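Putative cell surface protein, similar to internalin proteins (Listeria monocytogenes EGD-e, PDB 5KZS) is of unknown function but belongs to the leucine-rich-repeat internalins, a family that includes the afadin-binding InlP, and probably binds a partner protein. Local coordinates at residues Val126-Ser131 against Pro146-Leu151; Ile139-Gly144 against Pro164-Ile169; Asp155-Ser160 against His179-Asn184; Thr192-Leu197 against Thr212-Leu217; Met208-Asn213 against Leu230-Leu235. One frame throughout, in Å; residues are numbered along the deposited sequence.

Interaction 1: residues Val126-Ser131 against Pro146-Leu151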
# COMPACT_ATOMS: atom_id res chain seq x y z
N VAL A 126 -9.24 -12.14 9.62
CA VAL A 126 -7.92 -11.73 10.08
C VAL A 126 -7.12 -10.97 9.00
O VAL A 126 -6.42 -10.03 9.33
CB VAL A 126 -7.17 -12.98 10.65
CG1 VAL A 126 -5.65 -12.82 10.66
CG2 VAL A 126 -7.70 -13.30 12.05
N THR A 127 -7.26 -11.34 7.73
CA THR A 127 -6.42 -10.79 6.66
C THR A 127 -7.24 -10.49 5.42
O THR A 127 -8.03 -11.31 5.00
CB THR A 127 -5.35 -11.83 6.26
OG1 THR A 127 -4.57 -12.15 7.41
CG2 THR A 127 -4.44 -11.31 5.13
N ILE A 128 -7.01 -9.33 4.81
CA ILE A 128 -7.65 -8.96 3.54
C ILE A 128 -6.60 -8.38 2.62
O ILE A 128 -5.78 -7.55 3.02
CB ILE A 128 -8.78 -7.91 3.72
CG1 ILE A 128 -9.87 -8.47 4.63
CG2 ILE A 128 -9.38 -7.49 2.36
CD1 ILE A 128 -11.05 -7.54 4.86
N THR A 129 -6.67 -8.79 1.36
CA THR A 129 -5.68 -8.42 0.38
C THR A 129 -6.40 -8.15 -0.93
O THR A 129 -6.93 -9.07 -1.54
CB THR A 129 -4.66 -9.57 0.18
OG1 THR A 129 -4.11 -9.96 1.45
CG2 THR A 129 -3.54 -9.13 -0.75
N MSE A 130 -6.44 -6.89 -1.35
CA MSE A 130 -7.08 -6.52 -2.61
C MSE A 130 -6.21 -5.80 -3.60
O MSE A 130 -6.70 -5.28 -4.63
CB MSE A 130 -8.26 -5.68 -2.20
CG MSE A 130 -9.34 -6.66 -1.75
SE MSE A 130 -10.74 -5.58 -0.96
CE MSE A 130 -11.58 -5.12 -2.68
N SER A 131 -4.91 -5.85 -3.32
CA SER A 131 -3.91 -5.05 -4.00
C SER A 131 -3.94 -5.30 -5.49
O SER A 131 -4.25 -6.40 -5.91
CB SER A 131 -2.52 -5.40 -3.43
OG SER A 131 -2.50 -5.35 -2.01
N PRO A 146 -13.91 -7.40 14.23
CA PRO A 146 -13.18 -7.00 15.44
C PRO A 146 -11.78 -7.62 15.63
O PRO A 146 -11.02 -7.11 16.45
CB PRO A 146 -14.10 -7.47 16.57
CG PRO A 146 -14.79 -8.65 15.99
CD PRO A 146 -15.08 -8.23 14.58
N ASP A 147 -11.49 -8.71 14.91
CA ASP A 147 -10.18 -9.39 14.95
C ASP A 147 -9.27 -9.14 13.73
O ASP A 147 -8.24 -9.81 13.60
CB ASP A 147 -10.39 -10.91 15.13
CG ASP A 147 -10.72 -11.30 16.57
OD1 ASP A 147 -10.16 -10.68 17.52
OD2 ASP A 147 -11.53 -12.24 16.75
N LEU A 148 -9.61 -8.19 12.86
CA LEU A 148 -8.83 -7.93 11.65
C LEU A 148 -7.44 -7.46 12.06
O LEU A 148 -7.34 -6.45 12.79
CB LEU A 148 -9.48 -6.86 10.77
CG LEU A 148 -8.82 -6.51 9.43
CD1 LEU A 148 -8.94 -7.68 8.47
CD2 LEU A 148 -9.44 -5.29 8.80
N SER A 149 -6.39 -8.19 11.63
CA SER A 149 -4.98 -7.84 11.94
C SER A 149 -4.04 -7.52 10.77
O SER A 149 -2.96 -7.01 11.02
CB SER A 149 -4.33 -8.88 12.86
OG SER A 149 -3.99 -10.04 12.15
N GLN A 150 -4.42 -7.79 9.52
CA GLN A 150 -3.59 -7.43 8.36
C GLN A 150 -4.46 -6.90 7.24
O GLN A 150 -5.51 -7.46 6.97
CB GLN A 150 -2.85 -8.65 7.82
CG GLN A 150 -1.96 -9.39 8.82
CD GLN A 150 -0.93 -10.29 8.13
OE1 GLN A 150 -0.19 -9.83 7.26
NE2 GLN A 150 -0.87 -11.55 8.51
N LEU A 151 -4.02 -5.85 6.55
CA LEU A 151 -4.82 -5.27 5.46
C LEU A 151 -3.93 -4.76 4.34
O LEU A 151 -3.16 -3.82 4.56
CB LEU A 151 -5.71 -4.15 6.01
CG LEU A 151 -6.59 -3.34 5.04
CD1 LEU A 151 -7.45 -4.26 4.18
CD2 LEU A 151 -7.47 -2.34 5.78
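T127 and Q150 pair on adjacent parallel strands, as do I128 and L151, and the touching parts of 126-131 and 146-151 run 25° apart. Two successive amides donate to one oxygen, V126 O. S149 N is 2.9 Å from V126 O, and Q150 N reaches the same atom at 3.0 Å. One step on, I128 N donates to Q150 O over 3.2 Å, while T127 CA adds a C-H...O contact to that oxygen. This is the elementary step of a leucine-rich-repeat solenoid, in which each turn lays down one more parallel strand, here 150-152 beside 127-129.

Side chains alternate between the two faces of the sheet. T127 and Q150 lie alongside each other, pointing the same way; Q150 CB is 3.9 Å from T127 OG1, and the amide end of Q150 bonds through OE1 to Y152 OH. On the other face I128 and L151 are likewise side by side, with L151 CD1 3.9 Å from I128 CB. L148 meets I128 at about a right angle: with CG anti to its backbone N (chi1 -177°), it brings CD1 to 4.0 Å from I128 CG1. At the start of the pairing, V126 CG1 rests 3.6 Å from S149 OG.

The chemistry divides the labour plainly: main-chain polar groups set the register, polar side chains keep to the T127 face, and the buried I128 face is held by hydrocarbon contacts.

Interaction 2: residues Ile139-Gly144 against Pro164-Ile169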
# COMPACT_ATOMS: atom_id res chain seq x y z
N ILE A 139 -12.43 3.26 1.65
CA ILE A 139 -12.28 2.17 2.59
C ILE A 139 -13.27 2.42 3.69
O ILE A 139 -13.28 3.50 4.27
CB ILE A 139 -10.85 2.07 3.17
CG1 ILE A 139 -9.83 2.07 2.03
CG2 ILE A 139 -10.69 0.80 4.01
CD1 ILE A 139 -8.41 2.32 2.50
N PRO A 140 -14.12 1.44 3.99
CA PRO A 140 -15.05 1.67 5.08
C PRO A 140 -14.33 1.60 6.42
O PRO A 140 -13.34 0.89 6.57
CB PRO A 140 -16.03 0.51 4.94
CG PRO A 140 -15.19 -0.59 4.40
CD PRO A 140 -14.16 0.04 3.52
N ASP A 141 -14.83 2.38 7.37
CA ASP A 141 -14.41 2.30 8.75
C ASP A 141 -15.08 1.08 9.41
O ASP A 141 -16.16 1.18 10.00
CB ASP A 141 -14.79 3.59 9.45
CG ASP A 141 -14.25 3.68 10.84
OD1 ASP A 141 -13.54 2.74 11.29
OD2 ASP A 141 -14.54 4.72 11.49
N PHE A 142 -14.40 -0.06 9.32
CA PHE A 142 -14.99 -1.40 9.55
C PHE A 142 -15.66 -1.56 10.90
O PHE A 142 -15.05 -1.25 11.92
CB PHE A 142 -13.94 -2.50 9.45
CG PHE A 142 -13.10 -2.45 8.21
CD1 PHE A 142 -13.60 -2.89 6.99
CD2 PHE A 142 -11.80 -1.97 8.26
CE1 PHE A 142 -12.82 -2.85 5.85
CE2 PHE A 142 -11.02 -1.93 7.12
CZ PHE A 142 -11.53 -2.37 5.91
N THR A 143 -16.89 -2.07 10.90
CA THR A 143 -17.69 -2.30 12.11
C THR A 143 -17.76 -3.77 12.56
O THR A 143 -17.94 -4.03 13.75
CB THR A 143 -19.14 -1.83 11.90
OG1 THR A 143 -19.63 -2.39 10.68
CG2 THR A 143 -19.21 -0.32 11.83
N GLY A 144 -17.62 -4.70 11.62
CA GLY A 144 -17.93 -6.11 11.86
C GLY A 144 -16.80 -7.12 11.80
O GLY A 144 -17.06 -8.32 11.67
N PRO A 164 -10.11 6.25 6.20
CA PRO A 164 -10.72 6.75 7.44
C PRO A 164 -9.81 6.53 8.64
O PRO A 164 -8.87 5.72 8.56
CB PRO A 164 -11.95 5.85 7.57
CG PRO A 164 -11.47 4.54 7.06
CD PRO A 164 -10.48 4.84 5.96
N ASP A 165 -10.09 7.21 9.75
CA ASP A 165 -9.35 6.96 10.99
C ASP A 165 -9.97 5.77 11.70
O ASP A 165 -10.80 5.94 12.59
CB ASP A 165 -9.36 8.18 11.89
CG ASP A 165 -8.66 7.93 13.23
OD1 ASP A 165 -7.98 6.89 13.36
OD2 ASP A 165 -8.80 8.79 14.14
N PHE A 166 -9.48 4.58 11.37
CA PHE A 166 -10.15 3.33 11.73
C PHE A 166 -10.45 3.18 13.23
O PHE A 166 -9.53 3.11 14.05
CB PHE A 166 -9.31 2.13 11.30
CG PHE A 166 -9.06 2.04 9.82
CD1 PHE A 166 -10.03 1.53 8.97
CD2 PHE A 166 -7.84 2.43 9.27
CE1 PHE A 166 -9.80 1.43 7.60
CE2 PHE A 166 -7.60 2.33 7.91
CZ PHE A 166 -8.59 1.83 7.07
N HIS A 167 -11.74 3.11 13.57
CA HIS A 167 -12.19 3.11 14.97
C HIS A 167 -12.37 1.71 15.57
O HIS A 167 -12.08 1.49 16.76
CB HIS A 167 -13.51 3.90 15.13
CG HIS A 167 -13.37 5.36 14.83
ND1 HIS A 167 -13.69 5.90 13.60
CD2 HIS A 167 -12.93 6.39 15.59
CE1 HIS A 167 -13.45 7.20 13.62
NE2 HIS A 167 -12.98 7.52 14.81
N THR A 168 -12.83 0.77 14.76
CA THR A 168 -13.31 -0.51 15.27
C THR A 168 -12.47 -1.71 14.78
O THR A 168 -13.01 -2.82 14.59
CB THR A 168 -14.80 -0.68 14.91
OG1 THR A 168 -15.43 0.62 14.90
CG2 THR A 168 -15.51 -1.59 15.90
N ILE A 169 -11.16 -1.50 14.60
CA ILE A 169 -10.20 -2.56 14.32
C ILE A 169 -8.90 -2.38 15.15
O ILE A 169 -7.80 -2.26 14.61
CB ILE A 169 -9.89 -2.68 12.79
CG1 ILE A 169 -9.53 -1.33 12.17
CG2 ILE A 169 -11.10 -3.23 12.04
CD1 ILE A 169 -8.82 -1.45 10.84
O HOH W 1 -12.82 0.34 12.06
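The rings of F142 and F166 meet rim to rim with neither over the other's face, their planes only 4° apart and F142 CE2 3.6 Å from F166 CE1. One face of F142 carries P140 O, centred over the ring, and one face of F166 carries P164 O, offset toward the rim. At the edges, I169 CD1 lies near the plane of F142, and I139 CG2 lies in the plane of F166, 3.8 Å from CE1. The third ring, H167, has D165 O over one face, offset toward the rim, and D141 OD2 at its edge.

The likeness of the two segments reflects the solenoid: Pro-Asp-Phe recurs at 140-142 and 164-166, each aspartate is the centre of an inverse gamma turn, and the phenylalanines that follow sit side by side on successive turns of the leucine-rich repeat.

D141 makes the polar link, its CG anti to the backbone N (chi1 -173°) so that the carboxylate reaches across. H167 ND1 donates to the syn lone pair of D141 OD2 at 2.6 Å, within 2° of the imidazole plane. H167 N donates to D141 OD1 at 2.9 Å, also from the syn side. A water donates to D141 OD1 over 2.6 Å and to F142 O, and accepts from T168 N. Beside that bridge T168 CB comes tightly against F142 O, at 3.1 Å, while the P164 ring sits against I139, its CD 3.9 Å from I139 CB.

Interaction 3: residues Asp155-Ser160 against His179-Asn184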
# COMPACT_ATOMS: atom_id res chain seq x y z
N ASP A 155 -1.36 -0.46 -4.64
CA ASP A 155 -1.58 -0.37 -6.09
C ASP A 155 -3.06 -0.28 -6.48
O ASP A 155 -3.49 -0.85 -7.49
CB ASP A 155 -0.90 -1.55 -6.82
CG ASP A 155 -0.73 -1.31 -8.33
OD1 ASP A 155 -0.79 -0.15 -8.80
OD2 ASP A 155 -0.54 -2.30 -9.06
N MSE A 156 -3.83 0.46 -5.68
CA MSE A 156 -5.28 0.58 -5.91
C MSE A 156 -5.73 1.97 -6.30
O MSE A 156 -6.92 2.20 -6.40
CB MSE A 156 -6.04 0.13 -4.66
CG MSE A 156 -5.64 -1.25 -4.18
SE MSE A 156 -6.95 -1.91 -2.87
CE MSE A 156 -8.42 -2.42 -4.07
N MSE A 157 -4.81 2.91 -6.55
CA MSE A 157 -5.17 4.32 -6.81
C MSE A 157 -5.91 4.97 -5.66
O MSE A 157 -6.76 5.81 -5.87
CB MSE A 157 -5.93 4.51 -8.12
CG MSE A 157 -5.18 3.86 -9.25
SE MSE A 157 -5.89 4.50 -10.97
CE MSE A 157 -4.69 3.44 -12.12
N ILE A 158 -5.55 4.59 -4.43
CA ILE A 158 -6.12 5.14 -3.20
C ILE A 158 -5.67 6.59 -2.98
O ILE A 158 -4.49 6.90 -3.11
CB ILE A 158 -5.76 4.25 -1.97
CG1 ILE A 158 -6.70 3.04 -1.93
CG2 ILE A 158 -5.85 5.01 -0.64
CD1 ILE A 158 -6.24 1.92 -1.02
N THR A 159 -6.63 7.46 -2.63
CA THR A 159 -6.34 8.86 -2.23
C THR A 159 -6.68 9.07 -0.74
O THR A 159 -7.33 8.21 -0.13
CB THR A 159 -7.06 9.88 -3.14
OG1 THR A 159 -8.42 9.50 -3.36
CG2 THR A 159 -6.35 9.98 -4.49
N SER A 160 -6.23 10.19 -0.18
CA SER A 160 -6.31 10.47 1.27
C SER A 160 -7.74 10.46 1.80
O SER A 160 -7.98 10.00 2.92
CB SER A 160 -5.65 11.81 1.60
OG SER A 160 -4.33 11.87 1.08
N HIS A 179 2.25 2.16 -3.21
CA HIS A 179 1.87 2.27 -4.63
C HIS A 179 0.48 2.89 -4.87
O HIS A 179 -0.24 2.53 -5.81
CB HIS A 179 1.98 0.91 -5.34
CG HIS A 179 3.39 0.50 -5.63
ND1 HIS A 179 4.10 1.00 -6.70
CD2 HIS A 179 4.22 -0.36 -4.99
CE1 HIS A 179 5.31 0.47 -6.71
NE2 HIS A 179 5.41 -0.36 -5.69
N ASN A 180 0.11 3.84 -4.02
CA ASN A 180 -1.11 4.60 -4.17
C ASN A 180 -0.70 6.06 -4.34
O ASN A 180 0.50 6.34 -4.47
CB ASN A 180 -1.99 4.34 -2.95
CG ASN A 180 -2.66 2.96 -2.99
OD1 ASN A 180 -3.29 2.57 -3.98
ND2 ASN A 180 -2.58 2.23 -1.87
N GLN A 181 -1.65 7.00 -4.38
CA GLN A 181 -1.28 8.44 -4.47
C GLN A 181 -1.76 9.23 -3.25
O GLN A 181 -2.40 10.27 -3.36
CB GLN A 181 -1.67 9.09 -5.82
CG GLN A 181 -2.92 8.55 -6.50
CD GLN A 181 -2.66 7.32 -7.36
OE1 GLN A 181 -1.75 6.52 -7.08
NE2 GLN A 181 -3.46 7.16 -8.40
N LEU A 182 -1.37 8.73 -2.09
CA LEU A 182 -1.60 9.40 -0.81
C LEU A 182 -0.75 10.66 -0.68
O LEU A 182 0.47 10.58 -0.82
CB LEU A 182 -1.26 8.46 0.35
CG LEU A 182 -2.14 7.21 0.49
CD1 LEU A 182 -1.51 6.21 1.45
CD2 LEU A 182 -3.55 7.59 0.95
N THR A 183 -1.41 11.80 -0.41
CA THR A 183 -0.74 13.09 -0.11
C THR A 183 -0.68 13.42 1.39
O THR A 183 0.14 14.23 1.82
CB THR A 183 -1.45 14.27 -0.82
OG1 THR A 183 -2.85 14.23 -0.54
CG2 THR A 183 -1.25 14.20 -2.32
N ASN A 184 -1.54 12.79 2.18
CA ASN A 184 -1.68 13.05 3.60
C ASN A 184 -2.26 11.82 4.27
O ASN A 184 -2.91 11.01 3.61
CB ASN A 184 -2.66 14.21 3.83
CG ASN A 184 -2.07 15.58 3.49
OD1 ASN A 184 -1.32 16.15 4.28
ND2 ASN A 184 -2.42 16.11 2.31
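N180 reaches across to the preceding turn of the solenoid and binds its backbone, a rung of the asparagine ladder of leucine-rich repeats, in which the consensus asparagine following the strand ties neighbouring turns together. The segments 155-160 and 179-184 run almost parallel, their directions 6° apart.

Hydrogen bonds concentrate on the N180 amide. Its CG stands anti to the carbonyl carbon (chi1 -75°), which carries OD1 into the bend of 156-158. M156 N donates to N180 OD1 at 2.8 Å. I158 N donates to the same oxygen at 3.1 Å, from the opposite face of the amide and well above its plane. The other branch, ND2, bonds to M153 O, so both ends of this buried amide are satisfied. Farther along, Q181 N donates to I158 O over 3.1 Å, and L182 N is taken by N202 OD1, the next rung of the ladder.

Van der Waals packing follows the same course. I158 crosses N180 with its CB 3.5 Å from N180 CG, then lies alongside L182 in an apolar pair, I158 CG2 to L182 CD2 at 3.8 Å. At the exposed side, selenomethionine M157 runs beside the bent chain of Q181, its CB 3.6 Å from Q181 NE2.

Weaker polar contacts close the two ends. D155 CA makes a C-H...O contact with H179 O; the H179 ring stacks on that of F201. At the far end the hydroxyls of S160 and T183 share a hydrogen bond, S160 OG lying 3.2 Å from T183 OG1.

Interaction 4: residues Thr192-Leu197 against Thr212-Leu217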
# COMPACT_ATOMS: atom_id res chain seq x y z
N THR A 192 -3.35 1.05 18.19
CA THR A 192 -2.31 1.01 19.23
C THR A 192 -1.43 -0.24 19.17
O THR A 192 -0.41 -0.30 19.87
CB THR A 192 -2.92 1.10 20.64
OG1 THR A 192 -3.75 -0.04 20.87
CG2 THR A 192 -3.74 2.38 20.82
N ASN A 193 -1.84 -1.24 18.39
CA ASN A 193 -1.06 -2.46 18.17
C ASN A 193 -0.49 -2.58 16.75
O ASN A 193 0.04 -3.63 16.40
CB ASN A 193 -1.91 -3.69 18.50
CG ASN A 193 -1.94 -3.99 20.00
OD1 ASN A 193 -1.58 -5.09 20.42
ND2 ASN A 193 -2.37 -3.01 20.80
N LEU A 194 -0.59 -1.52 15.94
CA LEU A 194 -0.02 -1.54 14.58
C LEU A 194 1.49 -1.62 14.68
O LEU A 194 2.10 -0.82 15.39
CB LEU A 194 -0.42 -0.31 13.76
CG LEU A 194 -0.16 -0.44 12.25
CD1 LEU A 194 -1.28 -1.24 11.59
CD2 LEU A 194 -0.03 0.91 11.57
N ALA A 195 2.06 -2.60 13.99
CA ALA A 195 3.51 -2.81 13.95
C ALA A 195 4.13 -2.35 12.63
O ALA A 195 5.20 -1.74 12.66
CB ALA A 195 3.82 -4.28 14.21
N GLU A 196 3.48 -2.63 11.51
CA GLU A 196 4.03 -2.34 10.19
C GLU A 196 3.07 -1.48 9.40
O GLU A 196 1.89 -1.77 9.31
CB GLU A 196 4.32 -3.64 9.41
CG GLU A 196 5.44 -4.50 10.02
CD GLU A 196 4.97 -5.60 11.00
OE1 GLU A 196 3.94 -6.30 10.76
OE2 GLU A 196 5.65 -5.79 12.04
N LEU A 197 3.59 -0.41 8.83
CA LEU A 197 2.79 0.48 8.01
C LEU A 197 3.60 0.75 6.77
O LEU A 197 4.68 1.34 6.84
CB LEU A 197 2.47 1.78 8.78
CG LEU A 197 1.70 2.90 8.08
CD1 LEU A 197 0.38 2.42 7.51
CD2 LEU A 197 1.45 4.03 9.05
N THR A 212 0.89 10.44 16.73
CA THR A 212 0.88 10.59 18.20
C THR A 212 0.64 9.30 18.98
O THR A 212 1.13 9.17 20.11
CB THR A 212 -0.19 11.63 18.64
OG1 THR A 212 -1.44 11.34 18.02
CG2 THR A 212 0.24 13.04 18.26
N ASN A 213 -0.09 8.35 18.39
CA ASN A 213 -0.62 7.20 19.13
C ASN A 213 -0.40 5.84 18.44
O ASN A 213 -1.30 4.98 18.47
CB ASN A 213 -2.11 7.44 19.39
CG ASN A 213 -2.66 6.57 20.51
OD1 ASN A 213 -1.94 6.21 21.44
ND2 ASN A 213 -3.93 6.21 20.40
N LEU A 214 0.78 5.65 17.85
CA LEU A 214 1.15 4.36 17.26
C LEU A 214 2.12 3.63 18.19
O LEU A 214 3.27 3.39 17.85
CB LEU A 214 1.75 4.57 15.86
CG LEU A 214 0.78 5.09 14.81
CD1 LEU A 214 1.49 5.31 13.49
CD2 LEU A 214 -0.39 4.15 14.60
N SER A 215 1.59 3.25 19.35
CA SER A 215 2.37 2.66 20.46
C SER A 215 3.24 1.43 20.15
O SER A 215 4.17 1.15 20.91
CB SER A 215 1.42 2.27 21.61
OG SER A 215 0.58 3.36 21.95
N ASN A 216 2.94 0.70 19.08
CA ASN A 216 3.66 -0.54 18.80
C ASN A 216 4.34 -0.58 17.44
O ASN A 216 4.69 -1.66 16.96
CB ASN A 216 2.67 -1.70 18.94
CG ASN A 216 3.22 -2.83 19.79
OD1 ASN A 216 3.27 -3.98 19.35
ND2 ASN A 216 3.62 -2.50 21.02
N LEU A 217 4.57 0.58 16.82
CA LEU A 217 5.14 0.64 15.48
C LEU A 217 6.64 0.30 15.46
O LEU A 217 7.41 0.84 16.26
CB LEU A 217 4.90 2.03 14.86
CG LEU A 217 5.16 2.19 13.35
CD1 LEU A 217 4.13 1.45 12.52
CD2 LEU A 217 5.17 3.66 12.96
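A195 and L217 bring their CA atoms to 4.1 Å where the chain of 192-197 passes the type I turn L214-L217, and no hydrogen bond joins the two segments. The amide of L217 serves its own turn, donating to L214 O; although L217 N lies 3.2 Å from L194 O, the angle is poor. The straighter of two C-H...O contacts runs from A195 CA to N216 O at 3.4 Å, with 158° at the hydrogen, the other from L217 CA to L194 O.

L217 CD1 does most of the touching. CG is anti to the backbone N (chi1 -167°), which sends CD1 toward 192-197, 3.4 Å from the A195 O carbonyl and 4.1 Å from L197 CB. L194 CD2 looks onto the same methyl and, more distantly, onto L214 CD2.

L194 and L197 are buried in the interior of the leucine-rich repeat, with L217 and L214 at its margin, just where each turn enters its strand: 196-198 is paired with 219-221, and A195 is bonded through its backbone to N218 and N219 immediately beyond the turn. L197 also packs on L220, and L217 on V234 of the following turn.

Nearer the surface, T192 and N213 lie alongside each other, T192 CG2 3.9 Å from N213 ND2. N216 CB rests 3.5 Å from T192 O, with S215 CB close to the same carbonyl. N193 ND2 donates to T192 OG1 over 3.3 Å, the hydroxyl lying in its amide plane.

Interaction 5: residues Met208-Asn213 against Leu230-Leu235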
# COMPACT_ATOMS: atom_id res chain seq x y z
N MSE A 208 4.54 15.23 6.73
CA MSE A 208 3.35 14.40 6.90
C MSE A 208 3.00 14.38 8.35
O MSE A 208 3.72 14.92 9.19
CB MSE A 208 3.65 12.98 6.39
CG MSE A 208 4.49 12.16 7.39
SE MSE A 208 5.04 10.38 6.74
CE MSE A 208 3.48 9.45 7.52
N THR A 209 1.90 13.71 8.65
CA THR A 209 1.40 13.52 10.00
C THR A 209 2.40 12.91 10.97
O THR A 209 2.88 11.83 10.73
CB THR A 209 0.22 12.57 9.93
OG1 THR A 209 -0.76 13.17 9.07
CG2 THR A 209 -0.36 12.30 11.31
N ASN A 210 2.66 13.59 12.07
CA ASN A 210 3.61 13.12 13.07
C ASN A 210 2.86 12.27 14.08
O ASN A 210 2.38 12.78 15.09
CB ASN A 210 4.31 14.32 13.73
CG ASN A 210 5.52 13.92 14.55
OD1 ASN A 210 6.04 12.80 14.44
ND2 ASN A 210 6.00 14.84 15.38
N PHE A 211 2.79 10.97 13.82
CA PHE A 211 1.85 10.08 14.52
C PHE A 211 1.97 10.07 16.05
O PHE A 211 3.03 9.73 16.59
CB PHE A 211 1.99 8.63 14.00
CG PHE A 211 1.67 8.48 12.54
CD1 PHE A 211 0.41 8.78 12.06
CD2 PHE A 211 2.63 8.04 11.65
CE1 PHE A 211 0.13 8.65 10.71
CE2 PHE A 211 2.35 7.90 10.30
CZ PHE A 211 1.10 8.20 9.83
N THR A 212 0.89 10.44 16.73
CA THR A 212 0.88 10.59 18.20
C THR A 212 0.64 9.30 18.98
O THR A 212 1.13 9.17 20.11
CB THR A 212 -0.19 11.63 18.64
OG1 THR A 212 -1.44 11.34 18.02
CG2 THR A 212 0.24 13.04 18.26
N ASN A 213 -0.09 8.35 18.39
CA ASN A 213 -0.62 7.20 19.13
C ASN A 213 -0.40 5.84 18.44
O ASN A 213 -1.30 4.98 18.47
CB ASN A 213 -2.11 7.44 19.39
CG ASN A 213 -2.66 6.57 20.51
OD1 ASN A 213 -1.94 6.21 21.44
ND2 ASN A 213 -3.93 6.21 20.40
N LEU A 230 11.13 14.22 8.25
CA LEU A 230 10.49 13.02 8.76
C LEU A 230 9.79 13.26 10.10
O LEU A 230 10.29 14.01 10.93
CB LEU A 230 11.55 11.92 8.94
CG LEU A 230 12.45 11.57 7.74
CD1 LEU A 230 13.39 10.44 8.14
CD2 LEU A 230 11.67 11.20 6.49
N PRO A 231 8.65 12.58 10.33
CA PRO A 231 7.93 12.71 11.59
C PRO A 231 8.71 12.18 12.80
O PRO A 231 8.92 10.96 12.93
CB PRO A 231 6.67 11.87 11.36
CG PRO A 231 7.10 10.84 10.36
CD PRO A 231 8.04 11.56 9.45
N SER A 232 9.13 13.10 13.66
CA SER A 232 10.00 12.83 14.82
C SER A 232 9.52 11.74 15.81
O SER A 232 10.36 11.09 16.44
CB SER A 232 10.22 14.12 15.60
OG SER A 232 8.99 14.60 16.10
N ASN A 233 8.21 11.56 15.95
CA ASN A 233 7.64 10.58 16.91
C ASN A 233 7.88 9.11 16.54
O ASN A 233 7.79 8.23 17.40
CB ASN A 233 6.13 10.79 17.11
CG ASN A 233 5.80 12.12 17.76
OD1 ASN A 233 6.65 12.76 18.36
ND2 ASN A 233 4.55 12.53 17.62
N VAL A 234 8.18 8.85 15.28
CA VAL A 234 8.31 7.49 14.78
C VAL A 234 9.61 7.32 14.00
O VAL A 234 9.71 6.50 13.10
CB VAL A 234 7.10 7.12 13.89
CG1 VAL A 234 5.84 7.09 14.73
CG2 VAL A 234 6.94 8.07 12.70
N LEU A 235 10.63 8.08 14.39
CA LEU A 235 11.84 8.14 13.60
C LEU A 235 12.54 6.79 13.56
O LEU A 235 12.90 6.33 12.49
CB LEU A 235 12.79 9.22 14.12
CG LEU A 235 14.00 9.54 13.25
CD1 LEU A 235 13.62 9.85 11.80
CD2 LEU A 235 14.73 10.72 13.88
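N210 OD1 receives N233 N at 2.9 Å, a nearly straight bond (165° at the hydrogen) that lies in the amide plane on a lone pair. The other branch of the same amide, ND2, donates to S232 OG over 3.1 Å, with the hydroxyl tilted 23° from the plane. One side chain thus holds two consecutive residues of the turn 231-234. It gets there because CG is anti to the backbone N (chi1 -168°), bringing N210 OD1 to 3.3 Å from P231 CB.

N233 answers in the other direction. The side chains of N233 and N210 cross at about a right angle, yet their amide planes are turned only slightly against each other, and N233 ND2 makes two weak hydrogen bonds, each 3.3 Å long, to N210 O and F211 O. The turn itself is closed by V234 N donating to P231 O.

Two hydrocarbon contacts accompany the polar patch. Selenomethionine M208 crosses the P231 ring, M208 CG to P231 CD at 4.1 Å. F211 CB packs 4.2 Å from V234 CG1, and V234 CG2 sits at the edge of the F211 ring, one face of which bears T209 O over its centre.

The contact joins the loop leading to strand 219-221 with the one leading to 238-239, the last strand of the repeat sheet. Beyond it, L230 rests on helix 263-270. A neutral amide, able to accept through one branch and donate through the other, lets N210 match the amide and hydroxyl of the facing turn without introducing a charge.

In the fold
Interactions 1 to 5 run toward the C-terminus of a solenoid whose nine-stranded parallel sheet adds one strand a turn, in chain order. The segments of interaction 1 alternate with those of interaction 2, centres about 12 Å apart, and L151 and L148 pack on F142. Interaction 3, its centre about 18 Å from each of theirs, lies on loops beyond the strands, where I158 meets I139. Interactions 4 and 5 share T212 and N213, centres about 11 Å apart, and L197 touches F211. Centres of interactions 1 and 5 lie about 24 Å apart, nearest atoms about 14 Å. Such joins recur before the strands, in the sheet and after it, consistent with the rigid, elongated repeat domain of internalins.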